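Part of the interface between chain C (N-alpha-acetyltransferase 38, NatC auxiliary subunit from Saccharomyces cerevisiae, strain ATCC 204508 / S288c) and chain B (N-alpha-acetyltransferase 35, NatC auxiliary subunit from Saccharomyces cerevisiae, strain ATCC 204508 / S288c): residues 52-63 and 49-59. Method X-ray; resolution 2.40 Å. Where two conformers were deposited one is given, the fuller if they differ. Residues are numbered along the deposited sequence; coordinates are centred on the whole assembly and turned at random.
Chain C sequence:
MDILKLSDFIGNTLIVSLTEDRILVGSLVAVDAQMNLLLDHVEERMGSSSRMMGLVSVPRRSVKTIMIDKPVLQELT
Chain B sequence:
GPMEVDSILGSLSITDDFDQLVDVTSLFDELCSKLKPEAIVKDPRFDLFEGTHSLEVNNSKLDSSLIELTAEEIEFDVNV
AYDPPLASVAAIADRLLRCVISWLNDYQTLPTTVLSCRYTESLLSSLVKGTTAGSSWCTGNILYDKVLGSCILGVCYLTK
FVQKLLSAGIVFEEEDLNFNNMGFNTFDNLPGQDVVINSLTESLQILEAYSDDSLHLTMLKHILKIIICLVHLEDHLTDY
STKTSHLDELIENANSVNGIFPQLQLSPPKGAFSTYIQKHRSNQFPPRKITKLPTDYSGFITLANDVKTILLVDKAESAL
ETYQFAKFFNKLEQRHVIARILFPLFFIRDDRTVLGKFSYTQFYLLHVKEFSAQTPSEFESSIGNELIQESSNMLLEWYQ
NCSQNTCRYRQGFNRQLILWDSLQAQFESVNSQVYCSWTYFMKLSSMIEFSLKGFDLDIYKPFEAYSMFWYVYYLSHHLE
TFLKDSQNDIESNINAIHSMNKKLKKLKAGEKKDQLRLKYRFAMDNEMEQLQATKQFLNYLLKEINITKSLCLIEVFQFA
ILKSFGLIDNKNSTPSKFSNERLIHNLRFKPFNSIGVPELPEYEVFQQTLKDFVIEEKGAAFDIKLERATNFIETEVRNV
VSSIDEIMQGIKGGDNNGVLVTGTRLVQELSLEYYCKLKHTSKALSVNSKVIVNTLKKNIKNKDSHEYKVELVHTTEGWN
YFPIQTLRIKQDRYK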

HETATM    1  N   MSE C  52       5.138 -10.862 -28.123  1.00 72.04           N
HETATM    2  CA  MSE C  52       6.121 -11.187 -27.091  1.00 70.19           C
HETATM    3  C   MSE C  52       5.431 -11.617 -25.800  1.00 68.45           C
HETATM    4  O   MSE C  52       4.380 -11.084 -25.445  1.00 67.08           O
HETATM    5  CB  MSE C  52       7.035  -9.989 -26.819  1.00 68.99           C
HETATM    6  CG  MSE C  52       7.835  -9.518 -28.022  1.00 72.84           C
HETATM    7 SE   MSE C  52       8.889 -10.942 -28.835  0.59 80.15          SE
HETATM    8  CE  MSE C  52      10.283  -9.851 -29.656  1.00 82.03           C
HETATM    9  N   MSE C  53       6.023 -12.579 -25.095  1.00 67.59           N
HETATM   10  CA  MSE C  53       5.416 -13.105 -23.875  1.00 65.68           C
HETATM   11  C   MSE C  53       6.400 -13.191 -22.706  1.00 62.66           C
HETATM   12  O   MSE C  53       6.021 -13.572 -21.599  1.00 60.14           O
HETATM   13  CB  MSE C  53       4.803 -14.485 -24.140  1.00 68.72           C
HETATM   14  CG  MSE C  53       3.734 -14.491 -25.224  1.00 74.25           C
HETATM   15 SE   MSE C  53       2.544 -16.030 -25.109  0.66 81.21          SE
HETATM   16  CE  MSE C  53       3.883 -17.443 -25.053  1.00 83.65           C
ATOM     17  N   GLY C  54       7.657 -12.845 -22.956  1.00 62.29           N
ATOM     18  CA  GLY C  54       8.627 -12.755 -21.872  1.00 61.52           C
ATOM     19  C   GLY C  54       9.140 -14.114 -21.451  1.00 62.78           C
ATOM     20  O   GLY C  54       9.524 -14.936 -22.287  1.00 65.61           O
ATOM     21  N   LEU C  55       9.156 -14.353 -20.143  1.00 60.76           N
ATOM     22  CA  LEU C  55       9.685 -15.590 -19.582  1.00 61.04           C
ATOM     23  C   LEU C  55       8.563 -16.617 -19.484  1.00 61.49           C
ATOM     24  O   LEU C  55       7.582 -16.402 -18.765  1.00 62.15           O
ATOM     25  CB  LEU C  55      10.301 -15.340 -18.207  1.00 59.70           C
ATOM     26  CG  LEU C  55      11.051 -16.513 -17.571  1.00 60.23           C
ATOM     27  CD1 LEU C  55      12.369 -16.772 -18.290  1.00 60.59           C
ATOM     28  CD2 LEU C  55      11.284 -16.270 -16.086  1.00 61.08           C
ATOM     29  N   VAL C  56       8.713 -17.732 -20.201  1.00 62.32           N
ATOM     30  CA  VAL C  56       7.702 -18.781 -20.258  1.00 63.32           C
ATOM     31  C   VAL C  56       8.359 -20.124 -19.968  1.00 64.34           C
ATOM     32  O   VAL C  56       9.485 -20.385 -20.410  1.00 65.04           O
ATOM     33  CB  VAL C  56       6.995 -18.819 -21.632  1.00 64.84           C
ATOM     34  CG1 VAL C  56       5.731 -19.663 -21.558  1.00 65.92           C
ATOM     35  CG2 VAL C  56       6.678 -17.414 -22.124  1.00 65.35           C
ATOM     36  N   SER C  57       7.656 -20.976 -19.226  1.00 64.51           N
ATOM     37  CA  SER C  57       8.052 -22.362 -19.020  1.00 66.34           C
ATOM     38  C   SER C  57       7.101 -23.262 -19.797  1.00 67.59           C
ATOM     39  O   SER C  57       5.890 -23.028 -19.812  1.00 67.05           O
ATOM     40  CB  SER C  57       8.036 -22.738 -17.534  1.00 65.43           C
ATOM     41  OG  SER C  57       6.717 -22.987 -17.076  1.00 66.28           O
ATOM     42  N   VAL C  58       7.649 -24.277 -20.454  1.00 70.37           N
ATOM     43  CA  VAL C  58       6.862 -25.207 -21.251  1.00 72.29           C
ATOM     44  C   VAL C  58       6.983 -26.598 -20.634  1.00 72.65           C
ATOM     45  O   VAL C  58       8.091 -27.125 -20.502  1.00 72.03           O
ATOM     46  CB  VAL C  58       7.288 -25.216 -22.730  1.00 76.70           C
ATOM     47  CG1 VAL C  58       6.920 -23.895 -23.384  1.00 77.27           C
ATOM     48  CG2 VAL C  58       8.777 -25.460 -22.880  1.00 79.08           C
ATOM     49  N   PRO C  59       5.884 -27.212 -20.205  1.00 73.88           N
ATOM     50  CA  PRO C  59       5.958 -28.564 -19.641  1.00 77.36           C
ATOM     51  C   PRO C  59       6.251 -29.603 -20.716  1.00 83.23           C
ATOM     52  O   PRO C  59       6.294 -29.315 -21.913  1.00 84.37           O
ATOM     53  CB  PRO C  59       4.571 -28.773 -19.021  1.00 76.38           C
ATOM     54  CG  PRO C  59       3.996 -27.390 -18.872  1.00 71.55           C
ATOM     55  CD  PRO C  59       4.555 -26.608 -20.017  1.00 71.59           C
ATOM     56  N   ARG C  60       6.446 -30.841 -20.257  1.00 87.20           N
ATOM     57  CA  ARG C  60       6.801 -31.932 -21.161  1.00 93.32           C
ATOM     58  C   ARG C  60       5.702 -32.187 -22.187  1.00 97.45           C
ATOM     59  O   ARG C  60       5.966 -32.256 -23.393  1.00 99.08           O
ATOM     60  CB  ARG C  60       7.084 -33.199 -20.354  1.00 97.97           C
ATOM     61  CG  ARG C  60       6.995 -34.478 -21.166  1.00103.98           C
ATOM     62  CD  ARG C  60       7.050 -35.713 -20.282  1.00108.50           C
ATOM     63  NE  ARG C  60       6.926 -36.937 -21.069  1.00114.72           N
ATOM     64  CZ  ARG C  60       7.940 -37.521 -21.699  1.00118.15           C
ATOM     65  NH1 ARG C  60       9.154 -36.993 -21.633  1.00116.62           N
ATOM     66  NH2 ARG C  60       7.743 -38.630 -22.396  1.00122.71           N
ATOM     67  N   ARG C  61       4.460 -32.337 -21.721  1.00 99.78           N
ATOM     68  CA  ARG C  61       3.360 -32.682 -22.616  1.00103.91           C
ATOM     69  C   ARG C  61       3.153 -31.629 -23.697  1.00101.42           C
ATOM     70  O   ARG C  61       2.692 -31.951 -24.798  1.00104.40           O
ATOM     71  CB  ARG C  61       2.074 -32.868 -21.808  1.00108.27           C
ATOM     72  CG  ARG C  61       0.889 -33.383 -22.611  1.00116.09           C
ATOM     73  CD  ARG C  61      -0.432 -32.915 -22.017  1.00119.42           C
ATOM     74  NE  ARG C  61      -0.663 -31.491 -22.248  1.00118.88           N
ATOM     75  CZ  ARG C  61      -1.780 -30.851 -21.917  1.00119.19           C
ATOM     76  NH1 ARG C  61      -2.775 -31.508 -21.336  1.00122.83           N
ATOM     77  NH2 ARG C  61      -1.906 -29.554 -22.166  1.00115.22           N
ATOM     78  N   SER C  62       3.498 -30.376 -23.411  1.00 95.73           N
ATOM     79  CA  SER C  62       3.172 -29.280 -24.314  1.00 91.69           C
ATOM     80  C   SER C  62       4.117 -29.168 -25.501  1.00 89.82           C
ATOM     81  O   SER C  62       3.749 -28.557 -26.511  1.00 90.15           O
ATOM     82  CB  SER C  62       3.165 -27.961 -23.541  1.00 87.38           C
ATOM     83  OG  SER C  62       2.122 -27.954 -22.581  1.00 86.92           O
ATOM     84  N   VAL C  63       5.314 -29.733 -25.413  1.00 87.85           N
ATOM     85  CA  VAL C  63       6.332 -29.547 -26.438  1.00 88.14           C
ATOM     86  C   VAL C  63       6.126 -30.575 -27.544  1.00 93.35           C
ATOM     87  O   VAL C  63       6.203 -31.785 -27.304  1.00 96.79           O
ATOM     88  CB  VAL C  63       7.742 -29.653 -25.841  1.00 85.27           C
ATOM     89  CG1 VAL C  63       8.790 -29.682 -26.937  1.00 85.89           C
ATOM     90  CG2 VAL C  63       7.994 -28.491 -24.893  1.00 82.01           C
TER
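Chain B 49-59: FEGTHSLEVNN

Chain B adds a short parallel strand to the edge of a chain C strand, a backbone-paired contact lined by apolar side chains and closed at its far end by a side-chain hydrogen bond. Approaching the strand, chain B runs as a loop past Leu55(C), where chain C turns a corner; the CD2 of Leu55(C) packs 3.8 Å from the CA of Gly51(B) and 3.7 Å from the CB of Ser54(B). The OG of Ser54(B) bonds to the O of Gly51(B) at 2.8 Å, which ties the loop to itself just before pairing begins.

From there the two chains run in the same direction, Val56(C) beside Leu55(B) with CA atoms 4.6 Å apart and Ser57(C) beside Glu56(B) at 5.0 Å. As parallel pairing requires, Leu55(B) bonds to residues flanking its partner: its N donates to the O of Leu55(C) at 3.0 Å, and its O accepts from the N of Ser57(C) at 2.9 Å. The ladder then loosens, for the N of Val57(B) reaches the O of Ser57(C) only weakly, at 3.5 Å.

Val56(C) and Leu55(B) share one face of the sheet, where branched hydrocarbon suits a buried setting; the CG1 of Val56(C) lies 4.2 Å from the CB of Leu55(B). Ser57(C) and Glu56(B) share the other, and the OG of Ser57(C) lies 3.0 Å from the OE2 of Glu56(B) and 3.3 Å from the O of Leu55(B); its single proton can serve only one of these weak bonds at a time.

The strand passes straight into a type II turn from Glu56(B) to Asn59(B), with Val57(B) and Asn58(B) at its centre. The compact Val57(B) fills a pocket, its CG1 3.8 Å from the CG1 of Val56(C) and its CG2 3.7 Å from the CD of Pro59(C). Asn58(B), in the turn's third position with the positive phi that asparagine tolerates well, donates from ND2 to the OG of Ser62(C) at 2.6 Å.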

ATOM      1  N   PHE B  49      15.334 -17.891  -8.669  1.00 66.17           N
ATOM      2  CA  PHE B  49      14.234 -17.065  -8.183  1.00 67.62           C
ATOM      3  C   PHE B  49      13.622 -16.242  -9.305  1.00 69.64           C
ATOM      4  O   PHE B  49      12.434 -15.907  -9.252  1.00 67.61           O
ATOM      5  CB  PHE B  49      14.705 -16.145  -7.054  1.00 68.47           C
ATOM      6  CG  PHE B  49      13.653 -15.176  -6.576  1.00 68.71           C
ATOM      7  CD1 PHE B  49      12.678 -15.577  -5.673  1.00 68.31           C
ATOM      8  CD2 PHE B  49      13.640 -13.864  -7.027  1.00 68.76           C
ATOM      9  CE1 PHE B  49      11.712 -14.690  -5.234  1.00 68.06           C
ATOM     10  CE2 PHE B  49      12.674 -12.974  -6.591  1.00 69.44           C
ATOM     11  CZ  PHE B  49      11.710 -13.387  -5.693  1.00 69.03           C
ATOM     12  N   GLU B  50      14.414 -15.908 -10.325  1.00 74.68           N
ATOM     13  CA  GLU B  50      13.891 -15.140 -11.447  1.00 79.96           C
ATOM     14  C   GLU B  50      12.798 -15.901 -12.187  1.00 76.51           C
ATOM     15  O   GLU B  50      11.909 -15.284 -12.785  1.00 73.62           O
ATOM     16  CB  GLU B  50      15.033 -14.765 -12.390  1.00 88.29           C
ATOM     17  CG  GLU B  50      14.628 -13.904 -13.572  1.00 95.47           C
ATOM     18  CD  GLU B  50      15.821 -13.323 -14.308  1.00103.50           C
ATOM     19  OE1 GLU B  50      16.963 -13.513 -13.838  1.00105.82           O
ATOM     20  OE2 GLU B  50      15.619 -12.673 -15.355  1.00108.92           O
ATOM     21  N   GLY B  51      12.831 -17.230 -12.147  1.00 76.03           N
ATOM     22  CA  GLY B  51      11.790 -17.999 -12.797  1.00 74.25           C
ATOM     23  C   GLY B  51      10.480 -18.074 -12.046  1.00 70.51           C
ATOM     24  O   GLY B  51       9.522 -18.658 -12.556  1.00 72.67           O
ATOM     25  N   THR B  52      10.410 -17.507 -10.841  1.00 67.23           N
ATOM     26  CA  THR B  52       9.189 -17.600 -10.048  1.00 65.90           C
ATOM     27  C   THR B  52       8.071 -16.743 -10.618  1.00 64.11           C
ATOM     28  O   THR B  52       6.908 -16.924 -10.238  1.00 64.19           O
ATOM     29  CB  THR B  52       9.458 -17.205  -8.591  1.00 65.80           C
ATOM     30  OG1 THR B  52       9.972 -15.868  -8.542  1.00 65.55           O
ATOM     31  CG2 THR B  52      10.455 -18.163  -7.959  1.00 66.93           C
ATOM     32  N   HIS B  53       8.402 -15.820 -11.513  1.00 62.86           N
ATOM     33  CA  HIS B  53       7.398 -14.976 -12.143  0.53 63.03           C
ATOM     34  C   HIS B  53       7.291 -15.307 -13.628  1.00 63.16           C
ATOM     35  O   HIS B  53       7.263 -14.409 -14.480  1.00 63.25           O
ATOM     36  CB  HIS B  53       7.735 -13.498 -11.929  0.53 62.97           C
ATOM     37  CG  HIS B  53       7.840 -13.101 -10.488  0.53 62.30           C
ATOM     38  ND1 HIS B  53       6.740 -13.001  -9.664  0.53 61.91           N
ATOM     39  CD2 HIS B  53       8.911 -12.774  -9.725  0.53 61.99           C
ATOM     40  CE1 HIS B  53       7.129 -12.632  -8.457  0.53 61.95           C
ATOM     41  NE2 HIS B  53       8.441 -12.487  -8.467  0.53 62.10           N
ATOM     42  N   SER B  54       7.217 -16.601 -13.945  1.00 63.65           N
ATOM     43  CA  SER B  54       7.164 -17.079 -15.319  1.00 66.84           C
ATOM     44  C   SER B  54       5.760 -17.551 -15.672  1.00 66.15           C
ATOM     45  O   SER B  54       5.028 -18.070 -14.825  1.00 65.68           O
ATOM     46  CB  SER B  54       8.158 -18.224 -15.552  1.00 70.80           C
ATOM     47  OG  SER B  54       7.881 -19.334 -14.709  1.00 72.68           O
ATOM     48  N   LEU B  55       5.402 -17.365 -16.939  1.00 65.45           N
ATOM     49  CA  LEU B  55       4.168 -17.905 -17.477  1.00 65.75           C
ATOM     50  C   LEU B  55       4.327 -19.399 -17.754  1.00 67.60           C
ATOM     51  O   LEU B  55       5.424 -19.961 -17.677  1.00 69.97           O
ATOM     52  CB  LEU B  55       3.776 -17.157 -18.748  1.00 65.90           C
ATOM     53  CG  LEU B  55       3.689 -15.632 -18.634  1.00 66.23           C
ATOM     54  CD1 LEU B  55       3.418 -15.025 -19.999  1.00 68.08           C
ATOM     55  CD2 LEU B  55       2.615 -15.214 -17.636  1.00 64.61           C
ATOM     56  N   GLU B  56       3.210 -20.048 -18.082  1.00 67.13           N
ATOM     57  CA  GLU B  56       3.213 -21.474 -18.384  1.00 69.14           C
ATOM     58  C   GLU B  56       2.147 -21.779 -19.426  1.00 70.03           C
ATOM     59  O   GLU B  56       0.979 -21.417 -19.246  1.00 69.44           O
ATOM     60  CB  GLU B  56       2.977 -22.308 -17.121  1.00 68.85           C
ATOM     61  CG  GLU B  56       3.435 -23.747 -17.267  1.00 73.02           C
ATOM     62  CD  GLU B  56       3.635 -24.438 -15.937  1.00 76.63           C
ATOM     63  OE1 GLU B  56       2.628 -24.748 -15.267  1.00 78.48           O
ATOM     64  OE2 GLU B  56       4.802 -24.660 -15.556  1.00 77.44           O
ATOM     65  N   VAL B  57       2.551 -22.451 -20.506  1.00 70.93           N
ATOM     66  CA  VAL B  57       1.631 -22.734 -21.600  1.00 74.10           C
ATOM     67  C   VAL B  57       0.678 -23.851 -21.194  1.00 76.21           C
ATOM     68  O   VAL B  57       0.989 -24.686 -20.335  1.00 75.86           O
ATOM     69  CB  VAL B  57       2.402 -23.099 -22.883  1.00 74.89           C
ATOM     70  CG1 VAL B  57       3.305 -21.949 -23.301  1.00 73.97           C
ATOM     71  CG2 VAL B  57       3.218 -24.374 -22.681  1.00 75.58           C
ATOM     72  N   ASN B  58      -0.508 -23.852 -21.803  1.00 78.36           N
ATOM     73  CA  ASN B  58      -1.527 -24.873 -21.560  1.00 80.39           C
ATOM     74  C   ASN B  58      -1.957 -24.913 -20.092  1.00 80.48           C
ATOM     75  O   ASN B  58      -2.417 -25.944 -19.593  1.00 80.89           O
ATOM     76  CB  ASN B  58      -1.049 -26.249 -22.037  1.00 81.72           C
ATOM     77  CG  ASN B  58      -0.866 -26.305 -23.541  1.00 83.34           C
ATOM     78  OD1 ASN B  58      -1.673 -25.761 -24.292  1.00 82.24           O
ATOM     79  ND2 ASN B  58       0.209 -26.947 -23.988  1.00 85.38           N
ATOM     80  N   ASN B  59      -1.797 -23.790 -19.395  1.00 80.89           N
ATOM     81  CA  ASN B  59      -2.333 -23.581 -18.054  1.00 82.22           C
ATOM     82  C   ASN B  59      -3.319 -22.426 -18.163  1.00 80.51           C
ATOM     83  O   ASN B  59      -2.913 -21.286 -18.412  1.00 80.24           O
ATOM     84  CB  ASN B  59      -1.224 -23.280 -17.047  1.00 83.65           C
ATOM     85  CG  ASN B  59      -1.720 -23.272 -15.612  1.00 83.94           C
ATOM     86  OD1 ASN B  59      -2.833 -22.832 -15.325  1.00 85.17           O
ATOM     87  ND2 ASN B  59      -0.891 -23.768 -14.701  1.00 83.33           N
TER